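Local coordinates for protein contact-dependent inhibitor A (Escherichia coli NC101, PDB 5I4Q) that probably acts as the toxin domain of a contact-dependent growth inhibition effector and is held in complex with its cognate inhibitor protein, CdiI, at residues V42-V47 / G81-I86; G71-Y76 / Q87-K92. All blocks are in the same frame, centred on the assembly; numbering follows the deposited sequence.

Interaction 1 of 2, residues V42-V47 / G81-I86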
loop_
_atom_site.group_PDB
_atom_site.type_symbol
_atom_site.label_atom_id
_atom_site.label_comp_id
_atom_site.label_asym_id
_atom_site.label_seq_id
_atom_site.Cartn_x
_atom_site.Cartn_y
_atom_site.Cartn_z
ATOM N N VAL A 42 -20.779 -13.171 17.527
ATOM C CA VAL A 42 -20.417 -14.260 16.617
ATOM C C VAL A 42 -18.985 -14.765 16.898
ATOM O O VAL A 42 -18.771 -15.959 17.030
ATOM C CB VAL A 42 -20.555 -13.820 15.172
ATOM C CG1 VAL A 42 -19.956 -14.880 14.261
ATOM C CG2 VAL A 42 -22.007 -13.566 14.844
ATOM N N GLN A 43 -18.019 -13.857 17.047
ATOM C CA GLN A 43 -16.638 -14.269 17.408
ATOM C C GLN A 43 -16.621 -15.106 18.702
ATOM O O GLN A 43 -15.969 -16.163 18.785
ATOM C CB GLN A 43 -15.718 -13.069 17.603
ATOM C CG GLN A 43 -15.500 -12.158 16.385
ATOM C CD GLN A 43 -14.637 -10.940 16.754
ATOM O OE1 GLN A 43 -13.573 -11.085 17.387
ATOM N NE2 GLN A 43 -15.086 -9.738 16.377
ATOM N N ALA A 44 -17.301 -14.626 19.737
ATOM C CA ALA A 44 -17.225 -15.285 21.068
ATOM C C ALA A 44 -17.891 -16.663 21.018
ATOM O O ALA A 44 -17.426 -17.630 21.618
ATOM C CB ALA A 44 -17.904 -14.418 22.125
ATOM N N ARG A 45 -18.992 -16.747 20.308
ATOM C CA ARG A 45 -19.633 -18.031 20.106
ATOM C C ARG A 45 -18.728 -19.010 19.376
ATOM O O ARG A 45 -18.635 -20.195 19.751
ATOM C CB ARG A 45 -20.945 -17.864 19.351
ATOM C CG ARG A 45 -21.706 -19.174 19.110
ATOM C CD ARG A 45 -23.125 -18.894 18.616
ATOM N NE ARG A 45 -23.093 -18.333 17.284
ATOM C CZ ARG A 45 -24.145 -17.844 16.636
ATOM N NH1 ARG A 45 -25.356 -17.863 17.200
ATOM N NH2 ARG A 45 -23.983 -17.334 15.408
ATOM N N GLU A 46 -18.034 -18.536 18.358
ATOM C CA GLU A 46 -17.062 -19.408 17.690
ATOM C C GLU A 46 -16.072 -19.950 18.701
ATOM O O GLU A 46 -15.736 -21.132 18.686
ATOM C CB GLU A 46 -16.303 -18.700 16.552
ATOM C CG GLU A 46 -17.148 -18.433 15.306
ATOM C CD GLU A 46 -17.843 -19.695 14.771
ATOM O OE1 GLU A 46 -17.153 -20.592 14.301
ATOM O OE2 GLU A 46 -19.068 -19.818 14.846
ATOM N N VAL A 47 -15.605 -19.096 19.602
ATOM C CA VAL A 47 -14.618 -19.598 20.566
ATOM C C VAL A 47 -15.252 -20.688 21.445
ATOM O O VAL A 47 -14.655 -21.717 21.682
ATOM C CB VAL A 47 -14.032 -18.470 21.432
ATOM C CG1 VAL A 47 -13.063 -19.043 22.447
ATOM C CG2 VAL A 47 -13.301 -17.455 20.551
ATOM N N GLY A 81 -21.319 -14.703 32.004
ATOM C CA GLY A 81 -21.389 -14.670 30.558
ATOM C C GLY A 81 -20.649 -13.494 29.916
ATOM O O GLY A 81 -20.722 -13.273 28.699
ATOM N N GLN A 82 -19.912 -12.734 30.711
ATOM C CA GLN A 82 -19.266 -11.541 30.160
ATOM C C GLN A 82 -17.984 -11.909 29.466
ATOM O O GLN A 82 -17.118 -12.565 30.050
ATOM C CB GLN A 82 -18.948 -10.479 31.210
ATOM C CG GLN A 82 -18.395 -9.192 30.622
ATOM C CD GLN A 82 -18.236 -8.084 31.656
ATOM O OE1 GLN A 82 -18.560 -8.263 32.810
ATOM N NE2 GLN A 82 -17.760 -6.918 31.220
ATOM N N VAL A 83 -17.898 -11.448 28.226
ATOM C CA VAL A 83 -16.643 -11.426 27.457
ATOM C C VAL A 83 -15.880 -10.171 27.797
ATOM O O VAL A 83 -16.279 -9.088 27.371
ATOM C CB VAL A 83 -16.954 -11.387 25.944
ATOM C CG1 VAL A 83 -15.677 -11.339 25.145
ATOM C CG2 VAL A 83 -17.771 -12.595 25.567
ATOM N N GLY A 84 -14.798 -10.280 28.561
ATOM C CA GLY A 84 -14.064 -9.064 28.988
ATOM C C GLY A 84 -13.043 -8.581 27.955
ATOM O O GLY A 84 -12.692 -7.393 27.905
ATOM N N HIS A 85 -12.549 -9.532 27.162
ATOM C CA HIS A 85 -11.589 -9.265 26.123
ATOM C C HIS A 85 -11.515 -10.423 25.119
ATOM O O HIS A 85 -11.507 -11.579 25.506
ATOM C CB HIS A 85 -10.229 -9.038 26.728
ATOM C CG HIS A 85 -9.179 -8.704 25.720
ATOM N ND1 HIS A 85 -8.177 -9.582 25.368
ATOM C CD2 HIS A 85 -8.967 -7.571 25.005
ATOM C CE1 HIS A 85 -7.405 -9.012 24.461
ATOM N NE2 HIS A 85 -7.865 -7.792 24.228
ATOM N N ILE A 86 -11.428 -10.081 23.837
ATOM C CA ILE A 86 -11.303 -11.035 22.774
ATOM C C ILE A 86 -10.444 -10.393 21.645
ATOM O O ILE A 86 -10.629 -9.243 21.318
ATOM C CB ILE A 86 -12.690 -11.456 22.265
ATOM C CG1 ILE A 86 -12.587 -12.526 21.191
ATOM C CG2 ILE A 86 -13.463 -10.271 21.768
ATOM C CD1 ILE A 86 -13.826 -13.414 21.099
HETATM O O HOH W 1 -11.494 -9.514 18.207
#

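Interaction 2 of 2, residues G71-Y76 / Q87-K92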
loop_
_atom_site.group_PDB
_atom_site.type_symbol
_atom_site.label_atom_id
_atom_site.label_comp_id
_atom_site.label_asym_id
_atom_site.label_seq_id
_atom_site.Cartn_x
_atom_site.Cartn_y
_atom_site.Cartn_z
ATOM N N GLY A 71 -8.953 -19.517 16.334
ATOM C CA GLY A 71 -8.073 -18.414 15.963
ATOM C C GLY A 71 -8.090 -17.221 16.923
ATOM O O GLY A 71 -7.507 -16.218 16.646
ATOM N N LEU A 72 -8.754 -17.348 18.063
ATOM C CA LEU A 72 -8.920 -16.232 18.966
ATOM C C LEU A 72 -8.659 -16.655 20.406
ATOM O O LEU A 72 -8.669 -17.835 20.721
ATOM C CB LEU A 72 -10.349 -15.673 18.871
ATOM C CG LEU A 72 -10.912 -15.276 17.524
ATOM C CD1 LEU A 72 -12.397 -15.470 17.517
ATOM C CD2 LEU A 72 -10.598 -13.818 17.219
ATOM N N GLU A 73 -8.423 -15.646 21.246
ATOM C CA GLU A 73 -8.195 -15.740 22.671
ATOM C C GLU A 73 -9.194 -14.814 23.259
ATOM O O GLU A 73 -9.365 -13.650 22.818
ATOM C CB GLU A 73 -6.830 -15.228 23.135
ATOM C CG GLU A 73 -5.634 -15.895 22.472
ATOM C CD GLU A 73 -4.291 -15.156 22.684
ATOM O OE1 GLU A 73 -4.269 -14.147 23.420
ATOM O OE2 GLU A 73 -3.252 -15.598 22.087
HETATM N N MSE A 74 -9.796 -15.297 24.326
HETATM C CA MSE A 74 -10.855 -14.581 24.973
HETATM C C MSE A 74 -10.722 -14.715 26.477
HETATM O O MSE A 74 -10.347 -15.774 27.013
HETATM C CB MSE A 74 -12.121 -15.249 24.491
HETATM C CG MSE A 74 -13.283 -14.909 25.357
HETATM SE SE MSE A 74 -14.903 -15.591 24.498
HETATM C CE MSE A 74 -15.121 -17.362 25.355
ATOM N N ILE A 75 -11.084 -13.642 27.157
ATOM C CA ILE A 75 -11.145 -13.591 28.589
ATOM C C ILE A 75 -12.646 -13.461 28.889
ATOM O O ILE A 75 -13.302 -12.468 28.507
ATOM C CB ILE A 75 -10.361 -12.379 29.110
ATOM C CG1 ILE A 75 -8.889 -12.414 28.629
ATOM C CG2 ILE A 75 -10.462 -12.230 30.633
ATOM C CD1 ILE A 75 -8.064 -13.599 29.094
ATOM N N TYR A 76 -13.168 -14.457 29.596
ATOM C CA TYR A 76 -14.622 -14.743 29.701
ATOM C C TYR A 76 -14.976 -15.296 31.079
ATOM O O TYR A 76 -14.222 -16.102 31.665
ATOM C CB TYR A 76 -15.004 -15.791 28.677
ATOM C CG TYR A 76 -16.421 -16.297 28.709
ATOM C CD1 TYR A 76 -17.450 -15.521 28.250
ATOM C CD2 TYR A 76 -16.705 -17.573 29.155
ATOM C CE1 TYR A 76 -18.736 -15.990 28.226
ATOM C CE2 TYR A 76 -17.993 -18.064 29.152
ATOM C CZ TYR A 76 -19.007 -17.269 28.689
ATOM O OH TYR A 76 -20.286 -17.741 28.657
ATOM N N GLN A 87 -9.480 -11.151 21.119
ATOM C CA GLN A 87 -8.612 -10.729 20.010
ATOM C C GLN A 87 -8.042 -11.963 19.292
ATOM O O GLN A 87 -8.068 -13.077 19.872
ATOM C CB GLN A 87 -7.475 -9.858 20.516
ATOM C CG GLN A 87 -6.350 -10.587 21.207
ATOM C CD GLN A 87 -5.103 -9.699 21.420
ATOM O OE1 GLN A 87 -4.670 -8.932 20.539
ATOM N NE2 GLN A 87 -4.509 -9.853 22.544
ATOM N N PRO A 88 -7.521 -11.783 18.053
ATOM C CA PRO A 88 -6.877 -12.925 17.359
ATOM C C PRO A 88 -5.635 -13.399 18.091
ATOM O O PRO A 88 -5.048 -12.637 18.841
ATOM C CB PRO A 88 -6.565 -12.352 15.952
ATOM C CG PRO A 88 -7.581 -11.245 15.781
ATOM C CD PRO A 88 -7.613 -10.623 17.154
ATOM N N VAL A 89 -5.257 -14.649 17.958
ATOM C CA VAL A 89 -4.047 -15.108 18.659
ATOM C C VAL A 89 -2.819 -14.419 18.104
ATOM O O VAL A 89 -2.845 -13.907 16.990
ATOM C CB VAL A 89 -3.842 -16.631 18.568
ATOM C CG1 VAL A 89 -4.977 -17.355 19.286
ATOM C CG2 VAL A 89 -3.718 -17.110 17.111
ATOM N N LYS A 90 -1.738 -14.448 18.864
ATOM C CA LYS A 90 -0.474 -13.902 18.423
ATOM C C LYS A 90 -0.042 -14.572 17.124
ATOM O O LYS A 90 -0.129 -15.778 16.977
ATOM C CB LYS A 90 0.589 -14.057 19.517
ATOM C CG LYS A 90 1.853 -13.257 19.250
ATOM C CD LYS A 90 2.971 -13.643 20.191
ATOM C CE LYS A 90 4.214 -12.854 19.860
ATOM N NZ LYS A 90 5.260 -13.173 20.856
ATOM N N VAL A 91 0.357 -13.761 16.159
ATOM C CA VAL A 91 0.909 -14.262 14.916
ATOM C C VAL A 91 2.362 -14.663 15.174
ATOM O O VAL A 91 3.111 -13.911 15.809
ATOM C CB VAL A 91 0.839 -13.183 13.817
ATOM C CG1 VAL A 91 1.632 -13.619 12.586
ATOM C CG2 VAL A 91 -0.615 -12.882 13.455
ATOM N N LYS A 92 2.764 -15.844 14.706
ATOM C CA LYS A 92 4.183 -16.218 14.747
ATOM C C LYS A 92 4.945 -15.449 13.651
ATOM O O LYS A 92 6.086 -15.028 13.826
ATOM C CB LYS A 92 4.362 -17.730 14.587
ATOM C CG LYS A 92 5.789 -18.206 14.856
ATOM C CD LYS A 92 6.079 -19.578 14.246
ATOM C CE LYS A 92 7.560 -19.758 13.928
ATOM N NZ LYS A 92 8.423 -19.737 15.145
ATOM O OXT LYS A 92 4.429 -15.202 12.556
#

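Interaction 1 of 2, residues V42-V47 / G81-I86
Ile86 sets the end of its side chain against the buried flank of the helix, its CD1 lying 3.9 Å from Ala44 CA and 4.0 Å from Gln43 CB. With CG1 anti to the backbone N (chi1 -177°), the longer branch leads off the strand toward the helix. CD1 also meets Val47 CG2 at 4.1 Å, these two side chains running past each other in opposite directions. Ala44 suits the middle of this patch because its small side chain lets the strand residues approach the helix backbone; its CB touches Val83 CG2 at 3.9 Å. Beta-branched Val83 and Ile86 serve both strand and packing. Gln43 crosses Ile86 obliquely, its methylene part apolar and its amide polar: OE1 accepts a hydrogen bond from a water at 2.7 Å, and the same water donates to Ile86 O at 3.2 Å, while NE2 binds Pro38 O. Val83 and Ile86 can both face the helix, despite being three residues apart, since Gly84 and His85 form a classic beta bulge opposite Ile75 that shifts the alternation. Helix and strand segments cross at 89°, their axes 10.2 Å apart, a helix laid across the face of the four-stranded antiparallel sheet, its small and apolar residues against strand 82-88.

Interaction 2 of 2, residues G71-Y76 / Q87-K92
The carboxylate of Glu73 has Val89 CA above one side of its plane but displaced beyond OE2, 3.6 Å from that oxygen. Its oxygens have partners elsewhere: OE2 a salt bridge with Arg66, OE1 a hydrogen bond with Tyr81 of the CdiI chain. CG beside the backbone N (chi1 -57°) brings the aliphatic stem against the valine, Glu73 CG to Val89 CG1 3.6 Å, the two side chains crossing at about a right angle. A second flat group, the Gln87-Pro88 peptide, has Leu72 CD2 over one face, 3.8 Å from Pro88 N. Around these groups the strands pair as the open end of an antiparallel beta hairpin. Glu73 and Gln87 form its hydrogen-bonded pair: Glu73 N donates to Gln87 O at 2.9 Å, and Gln87 N to Glu73 O at 3.0 Å. Pro88, which lacks an N-H, suits the non-hydrogen-bonded place opposite Leu72. Beyond it, Val89 N reaches Gly71 O at 3.0 Å, 38° out of the carbonyl plane, while Pro88 CA makes a CA-H...O contact with that oxygen. Gly71 adopts a positive phi of 80°, where a side chain would strike the preceding carbonyl oxygen. Gln87 NE2 binds Tyr81 O of the CdiI chain.

How the interactions relate
Strand 82-88 takes part in both contacts, whose centres lie about 11 Å apart: its Val83 and Ile86 meet helix 40-48 in interaction 1, and its end pairs with strand 72-77 in interaction 2. Between them the hairpin continues through probable hydrogen bonds, Gly84 N to Ile75 O at 2.7 Å and His85 O to Ile75 N at 2.7 Å. Leu72 bridges the two contacts, since its side chain also packs on Gln43 and Val47 of the helix. His85, like Glu73 and Gln87, is instead hydrogen-bonded to the CdiI chain, in its case to Asp84. The hairpin thus supplies hydrophobic packing for the helix and polar groups for the inhibitor.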